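Local coordinates for aspartate aminotransferase (Plasmodium falciparum, PDB 3K7Y), which probably catalyses the reversible pyridoxal-phosphate-dependent transfer of an amino group between L-aspartate and 2-oxoglutarate, giving oxaloacetate and L-glutamate, at residues A[90-95]-A[236-241]. Residues are numbered along the deposited sequence; the frame is centred on the assembly and turned at random.
Sequences SKYIED and EKNIAF
Two loops of the large PLP-binding domain meet where Tyr92 reaches across to Asn238, Ile239 and Phe241: 90-95 leads into strand 98-104, an outermost strand of the mixed sheet within this chain, and 236-241 joins helix 229-235 to strand 241-246. Tyrosine suits this place because it spans the gap with an apolar ring and still carries a polar end. Its CG lies anti to the carbonyl carbon (chi1 -76°), which sends the ring toward the second loop. There Tyr92 OH donates a hydrogen bond to Ile239 O, near the ring plane, modelled very short at 2.5 Å; the hydroxyl is crowded, and its exact place is less certain. Also at the ring edge, Tyr92 CE1 comes to 4.3 Å from Phe241 CE1, a loose apolar touch. Phe241, a buried apolar ring, also packs edge-to-face with Phe212. Ile239 points its CB away from the first loop, and its buried aliphatic side chain suits packing on Phe234 of helix 229-235. Asn238 CB approaches Tyr92 CE2 obliquely, at 3.5 Å. An ST turn brings Tyr92 N to Ser90 OG at 2.9 Å, although the place of Ser90 OG is uncertain, and Glu235 also accepts from that amide. The modelled bond would thus give the buried hydroxyl a main-chain acceptor, while Glu235 holds the backbone N and the ring packs on Ile98 and Val264 of strands 98-104 and 258-264.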
loop_
_atom_site.group_PDB
_atom_site.type_symbol
_atom_site.label_atom_id
_atom_site.label_comp_id
_atom_site.label_asym_id
_atom_site.label_seq_id
_atom_site.Cartn_x
_atom_site.Cartn_y
_atom_site.Cartn_z
ATOM N N SER A 90 -4.854 25.460 -15.690
ATOM C CA SER A 90 -3.971 24.742 -16.572
ATOM C C SER A 90 -4.662 24.448 -17.893
ATOM O O SER A 90 -5.882 24.300 -17.940
ATOM C CB SER A 90 -3.565 23.453 -15.877
ATOM O OG SER A 90 -2.805 22.612 -16.710
ATOM N N LYS A 91 -3.876 24.397 -18.969
ATOM C CA LYS A 91 -4.325 23.870 -20.268
ATOM C C LYS A 91 -4.666 22.370 -20.145
ATOM O O LYS A 91 -5.531 21.859 -20.852
ATOM C CB LYS A 91 -3.218 24.054 -21.327
ATOM C CG LYS A 91 -2.964 25.486 -21.824
ATOM C CD LYS A 91 -3.830 25.823 -23.043
ATOM C CE LYS A 91 -3.126 26.773 -24.019
ATOM N NZ LYS A 91 -3.091 28.186 -23.559
ATOM N N TYR A 92 -3.969 21.686 -19.237
ATOM C CA TYR A 92 -4.064 20.244 -19.052
ATOM C C TYR A 92 -5.211 19.810 -18.145
ATOM O O TYR A 92 -5.904 18.849 -18.453
ATOM C CB TYR A 92 -2.759 19.699 -18.472
ATOM C CG TYR A 92 -1.590 19.565 -19.432
ATOM C CD1 TYR A 92 -0.290 19.375 -18.944
ATOM C CD2 TYR A 92 -1.768 19.614 -20.817
ATOM C CE1 TYR A 92 0.798 19.236 -19.809
ATOM C CE2 TYR A 92 -0.683 19.474 -21.693
ATOM C CZ TYR A 92 0.594 19.287 -21.179
ATOM O OH TYR A 92 1.664 19.146 -22.029
ATOM N N ILE A 93 -5.395 20.502 -17.023
ATOM C CA ILE A 93 -6.369 20.103 -16.001
ATOM C C ILE A 93 -7.825 20.095 -16.485
ATOM O O ILE A 93 -8.456 19.033 -16.539
ATOM C CB ILE A 93 -6.251 20.957 -14.716
ATOM C CG1 ILE A 93 -4.881 20.757 -14.069
ATOM C CG2 ILE A 93 -7.339 20.582 -13.725
ATOM C CD1 ILE A 93 -4.612 21.646 -12.867
ATOM N N GLU A 94 -8.358 21.261 -16.839
ATOM C CA GLU A 94 -9.779 21.356 -17.203
ATOM C C GLU A 94 -10.111 20.746 -18.581
ATOM O O GLU A 94 -11.282 20.592 -18.927
ATOM C CB GLU A 94 -10.310 22.802 -17.055
ATOM C CG GLU A 94 -10.286 23.692 -18.320
ATOM C CD GLU A 94 -8.883 24.132 -18.734
ATOM O OE1 GLU A 94 -7.996 23.261 -18.909
ATOM O OE2 GLU A 94 -8.678 25.358 -18.897
ATOM N N ASP A 95 -9.076 20.400 -19.349
ATOM C CA ASP A 95 -9.238 19.651 -20.601
ATOM C C ASP A 95 -9.145 18.134 -20.400
ATOM O O ASP A 95 -9.026 17.370 -21.377
ATOM C CB ASP A 95 -8.206 20.100 -21.630
ATOM C CG ASP A 95 -8.555 21.429 -22.258
ATOM O OD1 ASP A 95 -9.414 22.148 -21.702
ATOM O OD2 ASP A 95 -7.970 21.758 -23.311
ATOM N N GLU A 236 3.267 24.644 -20.731
ATOM C CA GLU A 236 3.153 25.602 -21.815
ATOM C C GLU A 236 3.977 25.061 -22.976
ATOM O O GLU A 236 5.039 24.486 -22.760
ATOM C CB GLU A 236 3.652 26.973 -21.386
ATOM C CG GLU A 236 3.333 28.067 -22.395
ATOM C CD GLU A 236 3.242 29.439 -21.759
ATOM O OE1 GLU A 236 4.006 29.688 -20.797
ATOM O OE2 GLU A 236 2.409 30.263 -22.215
ATOM N N LYS A 237 3.490 25.243 -24.202
ATOM C CA LYS A 237 3.998 24.492 -25.361
ATOM C C LYS A 237 4.061 23.009 -24.986
ATOM O O LYS A 237 5.125 22.442 -24.750
ATOM C CB LYS A 237 5.331 25.058 -25.894
ATOM C CG LYS A 237 5.164 26.061 -27.085
ATOM C CD LYS A 237 4.803 27.506 -26.650
ATOM C CE LYS A 237 4.008 28.279 -27.720
ATOM N NZ LYS A 237 4.730 28.505 -29.005
ATOM N N ASN A 238 2.876 22.414 -24.949
ATOM C CA ASN A 238 2.627 21.165 -24.259
ATOM C C ASN A 238 3.505 19.988 -24.620
ATOM O O ASN A 238 3.531 19.547 -25.763
ATOM C CB ASN A 238 1.142 20.781 -24.347
ATOM C CG ASN A 238 0.605 20.790 -25.760
ATOM O OD1 ASN A 238 1.287 20.418 -26.714
ATOM N ND2 ASN A 238 -0.640 21.205 -25.896
ATOM N N ILE A 239 4.232 19.494 -23.624
ATOM C CA ILE A 239 4.971 18.241 -23.729
ATOM C C ILE A 239 4.322 17.276 -22.735
ATOM O O ILE A 239 3.687 17.719 -21.770
ATOM C CB ILE A 239 6.492 18.405 -23.409
ATOM C CG1 ILE A 239 7.041 19.747 -23.916
ATOM C CG2 ILE A 239 7.289 17.244 -24.011
ATOM C CD1 ILE A 239 8.472 20.053 -23.489
ATOM N N ALA A 240 4.462 15.970 -22.978
ATOM C CA ALA A 240 3.906 14.940 -22.083
ATOM C C ALA A 240 4.958 14.374 -21.110
ATOM O O ALA A 240 6.149 14.315 -21.434
ATOM C CB ALA A 240 3.267 13.835 -22.895
ATOM N N PHE A 241 4.523 13.971 -19.918
ATOM C CA PHE A 241 5.454 13.497 -18.892
ATOM C C PHE A 241 4.713 12.844 -17.725
ATOM O O PHE A 241 3.512 12.594 -17.813
ATOM C CB PHE A 241 6.314 14.665 -18.395
ATOM C CG PHE A 241 5.514 15.867 -17.974
ATOM C CD1 PHE A 241 5.449 16.984 -18.780
ATOM C CD2 PHE A 241 4.823 15.873 -16.766
ATOM C CE1 PHE A 241 4.711 18.086 -18.393
ATOM C CE2 PHE A 241 4.083 16.964 -16.376
ATOM C CZ PHE A 241 4.024 18.069 -17.188
#